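Malate dehydrogenase (Picrophilus torridus, PDB 4BGV) probably catalyses the reversible NAD-dependent oxidation of malate to oxaloacetate, a step of the tricarboxylic acid cycle. Local coordinates at residues Q19-Q25 and W53-I59; L268-I274 and S304-K309. One frame throughout, in Å; residues are numbered along the deposited sequence. Where two conformers were deposited one is given.

Contact 1: residues Q19-Q25 and W53-I59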
loop_
_atom_site.group_PDB
_atom_site.type_symbol
_atom_site.label_atom_id
_atom_site.label_comp_id
_atom_site.label_asym_id
_atom_site.label_seq_id
_atom_site.Cartn_x
_atom_site.Cartn_y
_atom_site.Cartn_z
ATOM N N GLN A 19 -8.870 11.690 6.256
ATOM C CA GLN A 19 -7.568 11.055 6.489
ATOM C C GLN A 19 -7.468 9.745 5.704
ATOM O O GLN A 19 -6.400 9.392 5.195
ATOM C CB GLN A 19 -7.330 10.810 7.979
ATOM C CG GLN A 19 -6.019 10.060 8.297
ATOM C CD GLN A 19 -4.759 10.882 7.974
ATOM O OE1 GLN A 19 -4.200 11.556 8.850
ATOM N NE2 GLN A 19 -4.297 10.805 6.729
ATOM N N THR A 20 -8.587 9.038 5.599
ATOM C CA THR A 20 -8.634 7.776 4.857
ATOM C C THR A 20 -8.416 7.985 3.353
ATOM O O THR A 20 -7.625 7.263 2.709
ATOM C CB THR A 20 -9.980 7.049 5.105
ATOM O OG1 THR A 20 -10.097 6.785 6.502
ATOM C CG2 THR A 20 -10.032 5.724 4.347
ATOM N N LEU A 21 -9.124 8.965 2.789
ATOM C CA LEU A 21 -8.940 9.323 1.378
ATOM C C LEU A 21 -7.503 9.726 1.095
ATOM O O LEU A 21 -6.972 9.403 0.033
ATOM C CB LEU A 21 -9.868 10.472 0.980
ATOM C CG LEU A 21 -11.364 10.086 1.036
ATOM C CD1 LEU A 21 -12.228 11.303 0.762
ATOM C CD2 LEU A 21 -11.681 8.956 0.041
ATOM N N ALA A 22 -6.873 10.427 2.038
ATOM C CA ALA A 22 -5.477 10.860 1.839
ATOM C C ALA A 22 -4.538 9.664 1.817
ATOM O O ALA A 22 -3.706 9.534 0.912
ATOM C CB ALA A 22 -5.052 11.860 2.916
ATOM N N ILE A 23 -4.671 8.786 2.812
ATOM C CA ILE A 23 -3.874 7.552 2.852
ATOM C C ILE A 23 -4.015 6.720 1.569
ATOM O O ILE A 23 -3.033 6.196 1.049
ATOM C CB ILE A 23 -4.247 6.709 4.096
ATOM C CG1 ILE A 23 -3.803 7.467 5.358
ATOM C CG2 ILE A 23 -3.643 5.301 4.025
ATOM C CD1 ILE A 23 -4.496 7.021 6.638
ATOM N N ARG A 24 -5.241 6.585 1.076
ATOM C CA ARG A 24 -5.501 5.805 -0.127
ATOM C C ARG A 24 -5.287 6.637 -1.390
ATOM O O ARG A 24 -5.521 6.163 -2.508
ATOM C CB ARG A 24 -6.914 5.212 -0.074
ATOM C CG ARG A 24 -7.058 4.237 1.103
ATOM C CD ARG A 24 -8.492 3.761 1.288
ATOM N NE ARG A 24 -8.965 2.830 0.259
ATOM C CZ ARG A 24 -8.768 1.513 0.310
ATOM N NH1 ARG A 24 -8.046 0.998 1.303
ATOM N NH2 ARG A 24 -9.254 0.704 -0.639
ATOM N N GLN A 25 -4.826 7.867 -1.197
ATOM C CA GLN A 25 -4.445 8.756 -2.306
ATOM C C GLN A 25 -5.558 8.960 -3.334
ATOM O O GLN A 25 -5.321 9.014 -4.555
ATOM C CB GLN A 25 -3.134 8.267 -2.941
ATOM C CG GLN A 25 -2.017 8.217 -1.906
ATOM C CD GLN A 25 -0.639 7.856 -2.453
ATOM O OE1 GLN A 25 -0.434 7.740 -3.658
ATOM N NE2 GLN A 25 0.319 7.685 -1.547
ATOM N N TRP A 53 3.516 9.715 5.404
ATOM C CA TRP A 53 2.617 8.789 4.710
ATOM C C TRP A 53 2.968 8.681 3.220
ATOM O O TRP A 53 2.843 7.614 2.611
ATOM C CB TRP A 53 1.164 9.255 4.816
ATOM C CG TRP A 53 0.379 8.855 6.049
ATOM C CD1 TRP A 53 -0.099 9.687 7.025
ATOM C CD2 TRP A 53 -0.066 7.536 6.396
ATOM N NE1 TRP A 53 -0.795 8.966 7.969
ATOM C CE2 TRP A 53 -0.789 7.644 7.609
ATOM C CE3 TRP A 53 0.086 6.275 5.806
ATOM C CZ2 TRP A 53 -1.372 6.542 8.232
ATOM C CZ3 TRP A 53 -0.482 5.174 6.433
ATOM C CH2 TRP A 53 -1.209 5.317 7.632
ATOM N N GLY A 54 3.357 9.800 2.620
ATOM C CA GLY A 54 3.678 9.813 1.209
ATOM C C GLY A 54 2.633 10.375 0.257
ATOM O O GLY A 54 2.867 10.371 -0.944
ATOM N N TYR A 55 1.507 10.881 0.755
ATOM C CA TYR A 55 0.493 11.435 -0.157
ATOM C C TYR A 55 0.777 12.858 -0.618
ATOM O O TYR A 55 0.951 13.764 0.194
ATOM C CB TYR A 55 -0.939 11.314 0.400
ATOM C CG TYR A 55 -1.164 11.651 1.869
ATOM C CD1 TYR A 55 -1.291 12.975 2.302
ATOM C CD2 TYR A 55 -1.329 10.636 2.807
ATOM C CE1 TYR A 55 -1.536 13.276 3.642
ATOM C CE2 TYR A 55 -1.569 10.926 4.135
ATOM C CZ TYR A 55 -1.677 12.226 4.552
ATOM O OH TYR A 55 -1.919 12.457 5.884
ATOM N N ASP A 56 0.851 13.047 -1.937
ATOM C CA ASP A 56 1.081 14.371 -2.508
ATOM C C ASP A 56 -0.256 14.939 -2.964
ATOM O O ASP A 56 -0.625 14.851 -4.141
ATOM C CB ASP A 56 2.077 14.300 -3.665
ATOM C CG ASP A 56 3.518 14.193 -3.181
ATOM O OD1 ASP A 56 3.832 14.827 -2.157
ATOM O OD2 ASP A 56 4.322 13.486 -3.820
ATOM N N LEU A 57 -0.986 15.497 -2.003
ATOM C CA LEU A 57 -2.341 15.987 -2.214
ATOM C C LEU A 57 -2.518 17.372 -1.607
ATOM O O LEU A 57 -1.764 17.787 -0.728
ATOM C CB LEU A 57 -3.360 15.056 -1.536
ATOM C CG LEU A 57 -3.334 13.597 -1.986
ATOM C CD1 LEU A 57 -4.138 12.748 -1.027
ATOM C CD2 LEU A 57 -3.858 13.461 -3.427
ATOM N N ASP A 58 -3.517 18.081 -2.108
ATOM C CA ASP A 58 -3.907 19.360 -1.559
ATOM C C ASP A 58 -5.020 19.021 -0.588
ATOM O O ASP A 58 -6.010 18.379 -0.958
ATOM C CB ASP A 58 -4.401 20.240 -2.706
ATOM C CG ASP A 58 -4.739 21.643 -2.273
ATOM O OD1 ASP A 58 -4.316 22.051 -1.168
ATOM O OD2 ASP A 58 -5.428 22.339 -3.054
ATOM N N ILE A 59 -4.843 19.394 0.672
ATOM C CA ILE A 59 -5.848 19.106 1.682
ATOM C C ILE A 59 -6.140 20.412 2.409
ATOM O O ILE A 59 -5.242 20.998 3.024
ATOM C CB ILE A 59 -5.344 18.023 2.661
ATOM C CG1 ILE A 59 -4.923 16.767 1.867
ATOM C CG2 ILE A 59 -6.407 17.709 3.702
ATOM C CD1 ILE A 59 -4.432 15.631 2.724
HETATM O O HOH W 1 -2.213 10.180 10.261
HETATM O O HOH W 2 3.261 7.948 -2.437
#

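Contact 2: residues L268-I274 and S304-K309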
loop_
_atom_site.group_PDB
_atom_site.type_symbol
_atom_site.label_atom_id
_atom_site.label_comp_id
_atom_site.label_asym_id
_atom_site.label_seq_id
_atom_site.Cartn_x
_atom_site.Cartn_y
_atom_site.Cartn_z
ATOM N N LEU A 268 -40.330 -3.213 -4.573
ATOM C CA LEU A 268 -41.635 -2.850 -4.002
ATOM C C LEU A 268 -41.683 -1.439 -3.429
ATOM O O LEU A 268 -42.500 -1.140 -2.557
ATOM C CB LEU A 268 -42.051 -3.861 -2.928
ATOM C CG LEU A 268 -41.817 -5.332 -3.291
ATOM C CD1 LEU A 268 -42.306 -6.234 -2.173
ATOM C CD2 LEU A 268 -42.502 -5.679 -4.594
ATOM N N VAL A 269 -40.791 -0.585 -3.913
ATOM C CA VAL A 269 -40.847 0.839 -3.616
ATOM C C VAL A 269 -40.673 1.579 -4.915
ATOM O O VAL A 269 -40.042 1.067 -5.852
ATOM C CB VAL A 269 -39.722 1.309 -2.667
ATOM C CG1 VAL A 269 -39.985 0.851 -1.259
ATOM C CG2 VAL A 269 -38.351 0.817 -3.154
ATOM N N ASN A 270 -41.214 2.788 -4.977
ATOM C CA ASN A 270 -41.006 3.602 -6.163
ATOM C C ASN A 270 -40.647 5.039 -5.817
ATOM O O ASN A 270 -41.288 5.670 -4.969
ATOM C CB ASN A 270 -42.234 3.550 -7.072
ATOM C CG ASN A 270 -41.996 4.224 -8.405
ATOM O OD1 ASN A 270 -41.132 3.806 -9.185
ATOM N ND2 ASN A 270 -42.769 5.274 -8.683
ATOM N N ASN A 271 -39.623 5.540 -6.495
ATOM C CA ASN A 271 -39.140 6.905 -6.323
ATOM C C ASN A 271 -38.707 7.223 -4.899
ATOM O O ASN A 271 -38.973 8.314 -4.403
ATOM C CB ASN A 271 -40.183 7.909 -6.784
ATOM C CG ASN A 271 -40.699 7.599 -8.156
ATOM O OD1 ASN A 271 -41.912 7.581 -8.388
ATOM N ND2 ASN A 271 -39.788 7.318 -9.074
ATOM N N LEU A 272 -38.068 6.249 -4.259
ATOM C CA LEU A 272 -37.483 6.398 -2.925
ATOM C C LEU A 272 -36.081 5.806 -2.952
ATOM O O LEU A 272 -35.746 5.049 -3.869
ATOM C CB LEU A 272 -38.314 5.638 -1.888
ATOM C CG LEU A 272 -39.738 6.132 -1.658
ATOM C CD1 LEU A 272 -40.366 5.402 -0.498
ATOM C CD2 LEU A 272 -39.706 7.628 -1.414
ATOM N N PHE A 273 -35.261 6.160 -1.960
ATOM C CA PHE A 273 -33.948 5.531 -1.764
ATOM C C PHE A 273 -34.038 4.383 -0.750
ATOM O O PHE A 273 -34.662 4.530 0.296
ATOM C CB PHE A 273 -32.933 6.548 -1.246
ATOM C CG PHE A 273 -32.427 7.509 -2.287
ATOM C CD1 PHE A 273 -33.227 8.547 -2.738
ATOM C CD2 PHE A 273 -31.123 7.407 -2.770
ATOM C CE1 PHE A 273 -32.754 9.461 -3.681
ATOM C CE2 PHE A 273 -30.638 8.318 -3.702
ATOM C CZ PHE A 273 -31.460 9.336 -4.168
ATOM N N ILE A 274 -33.420 3.245 -1.060
ATOM C CA ILE A 274 -33.338 2.147 -0.100
ATOM C C ILE A 274 -32.088 1.308 -0.406
ATOM O O ILE A 274 -31.587 1.328 -1.530
ATOM C CB ILE A 274 -34.649 1.286 -0.106
ATOM C CG1 ILE A 274 -34.748 0.407 1.149
ATOM C CG2 ILE A 274 -34.777 0.486 -1.400
ATOM C CD1 ILE A 274 -36.188 -0.100 1.419
ATOM N N SER A 304 -38.822 -3.444 6.188
ATOM C CA SER A 304 -37.862 -2.378 5.922
ATOM C C SER A 304 -38.475 -1.354 4.976
ATOM O O SER A 304 -38.324 -0.140 5.170
ATOM C CB SER A 304 -36.569 -2.935 5.321
ATOM O OG SER A 304 -35.957 -3.878 6.185
ATOM N N VAL A 305 -39.176 -1.848 3.961
ATOM C CA VAL A 305 -39.852 -1.006 2.981
ATOM C C VAL A 305 -40.848 -0.057 3.644
ATOM O O VAL A 305 -40.847 1.144 3.354
ATOM C CB VAL A 305 -40.535 -1.858 1.881
ATOM C CG1 VAL A 305 -41.652 -1.079 1.202
ATOM C CG2 VAL A 305 -39.488 -2.332 0.857
ATOM N N GLU A 306 -41.665 -0.583 4.553
ATOM C CA GLU A 306 -42.651 0.234 5.261
ATOM C C GLU A 306 -41.983 1.354 6.070
ATOM O O GLU A 306 -42.459 2.489 6.090
ATOM C CB GLU A 306 -43.544 -0.647 6.143
ATOM C CG GLU A 306 -43.751 -0.147 7.568
ATOM C CD GLU A 306 -43.393 -1.202 8.612
ATOM O OE1 GLU A 306 -44.275 -2.024 8.945
ATOM O OE2 GLU A 306 -42.229 -1.213 9.089
ATOM N N SER A 307 -40.861 1.033 6.704
ATOM C CA SER A 307 -40.111 2.009 7.486
ATOM C C SER A 307 -39.603 3.154 6.606
ATOM O O SER A 307 -39.737 4.331 6.953
ATOM C CB SER A 307 -38.940 1.314 8.188
ATOM O OG SER A 307 -38.038 2.261 8.718
ATOM N N VAL A 308 -39.016 2.801 5.465
ATOM C CA VAL A 308 -38.530 3.795 4.508
ATOM C C VAL A 308 -39.671 4.631 3.925
ATOM O O VAL A 308 -39.561 5.855 3.823
ATOM C CB VAL A 308 -37.701 3.131 3.391
ATOM C CG1 VAL A 308 -37.291 4.153 2.335
ATOM C CG2 VAL A 308 -36.470 2.479 3.999
ATOM N N LYS A 309 -40.776 3.979 3.568
ATOM C CA LYS A 309 -41.930 4.694 3.042
ATOM C C LYS A 309 -42.440 5.725 4.051
ATOM O O LYS A 309 -42.797 6.847 3.687
ATOM C CB LYS A 309 -43.070 3.725 2.722
ATOM C CG LYS A 309 -42.930 2.915 1.439
ATOM C CD LYS A 309 -44.236 2.159 1.217
ATOM C CE LYS A 309 -44.263 1.361 -0.068
ATOM N NZ LYS A 309 -45.585 0.673 -0.194
HETATM O O HOH W 3 -44.887 -1.811 -1.107
#

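Contact 1: residues Q19-Q25 and W53-I59
Ala-22 and Ile-23 pack on the rings of Tyr-55 and Trp-53. This is an aromatic-aliphatic contact between the end of helix 12-23 and the end of helix 50-53 with the loop that leads on to strand 59-63. The Ala-22 methyl sits centrally over one face of the Tyr-55 ring in a CH-pi contact, its CB 3.6 Å from the ring centroid. Tyr-55 has its CG wedged between the backbone N and the carbonyl carbon (chi1 43°), and this turns the ring flat against the helix end. Leu-57 CD1 reaches Ala-22 CA at 3.7 Å, and Ile-59 CD1 touches the same alanine methyl.

Ile-23 lies over a face of the Trp-53 indole. Ile-23 CG1 stands 3.7 Å from the centroid of the Trp-53 six-membered ring, and Ile-23 CD1 is 3.5 Å from Trp-53 CZ2. Gln-19 NE2 donates a nearly straight hydrogen bond to Tyr-55 OH (3.0 Å, 174°), in the plane of the amide. A bend at chi2 (67°) brings that amide toward the ring. Tyr-55 OH also bonds to Ile-46 O of helix 38-47, so this buried oxygen has two partners.

In this Rossmann-type domain the glycine-rich motif Gly-9 to Gly-14 spans the turn after strand 4-8 and the first residues of helix 12-23, and probably binds NAD. Strand 59-63 is an outer strand of the parallel sheet. The helix ends in a Schellman motif, with Gln-25 at positive phi.

Waters join the two segments at two places. One links Gln-19 OE1 to Trp-53 NE1, in the plane of the indole. The other joins Gln-25 NE2 to Gly-54 O. A second subunit packs nearby: its Tyr-232 meets Gln-19, and its Ile-236 meets Trp-53.

Contact 2: residues L268-I274 and S304-K309
Val-308 and Val-305 of helix 295-321 press against Ile-274 and Val-269, and this apolar patch is the tight part of the contact. Val-269 CG1 lies 3.5 Å from Val-305 CG1; the two valine branches lie side by side but point opposite ways. Ile-274 CD1 enters between the two helix valines, 3.7 Å from Val-308 CG2 and also touching Val-305 CG2. Its CG1 stands opposite the backbone N (chi1 -163°), a setting that carries the chain out to the helix. Val-308 CG1 also touches the backbone, 3.3 Å from Phe-273 O. No direct hydrogen bond crosses between the segments.

The setting is the alpha/beta C-terminal domain of the LDH/MDH superfamily. The long C-terminal helix packs on strand 272-281, the middle strand of a three-stranded antiparallel sheet. The axes of the short segments 272-274 and 304-309 come within 9.3 Å, with their directions 135° apart. Ile-259 of the neighbouring strand touches both Val-269 and Ile-274.

Leu-272 forms the border of the patch. Leu-272 CD1 meets Lys-309 CA at 3.9 Å, the leucine and lysine side chains lying nearly perpendicular. Leu-272 also touches Tyr-132 and Ser-312. Beyond it the contact is looser, and Leu-268 and Lys-309 face solvent. Lys-309 is extended beyond CG and runs its aliphatic part past Leu-268 O. Its NZ does not bond to that carbonyl directly. A water bridges them, 2.7 Å from Lys-309 NZ and 2.9 Å from Leu-268 O.

Contacts 1 and 2 lie on opposite sides of the chain's centre and do not touch. Their centres are 37 Å apart, and their nearest atoms about 19 Å. Contact 1 belongs to the NAD-binding domain and contact 2 to the C-terminal domain; along the chain the first closes before the second opens. Each lies some way from a different site, assigned by similarity. The side chain of Gln-19 is about 9 Å from that of Gly-14 of the NAD site. The side chain of Val-308 is about 8 Å from that of Arg-93, which probably binds substrate. The side chain of Ser-304 is about 9 Å from that of His-180, the likely proton acceptor. Other subunits reach contact 1 but not contact 2.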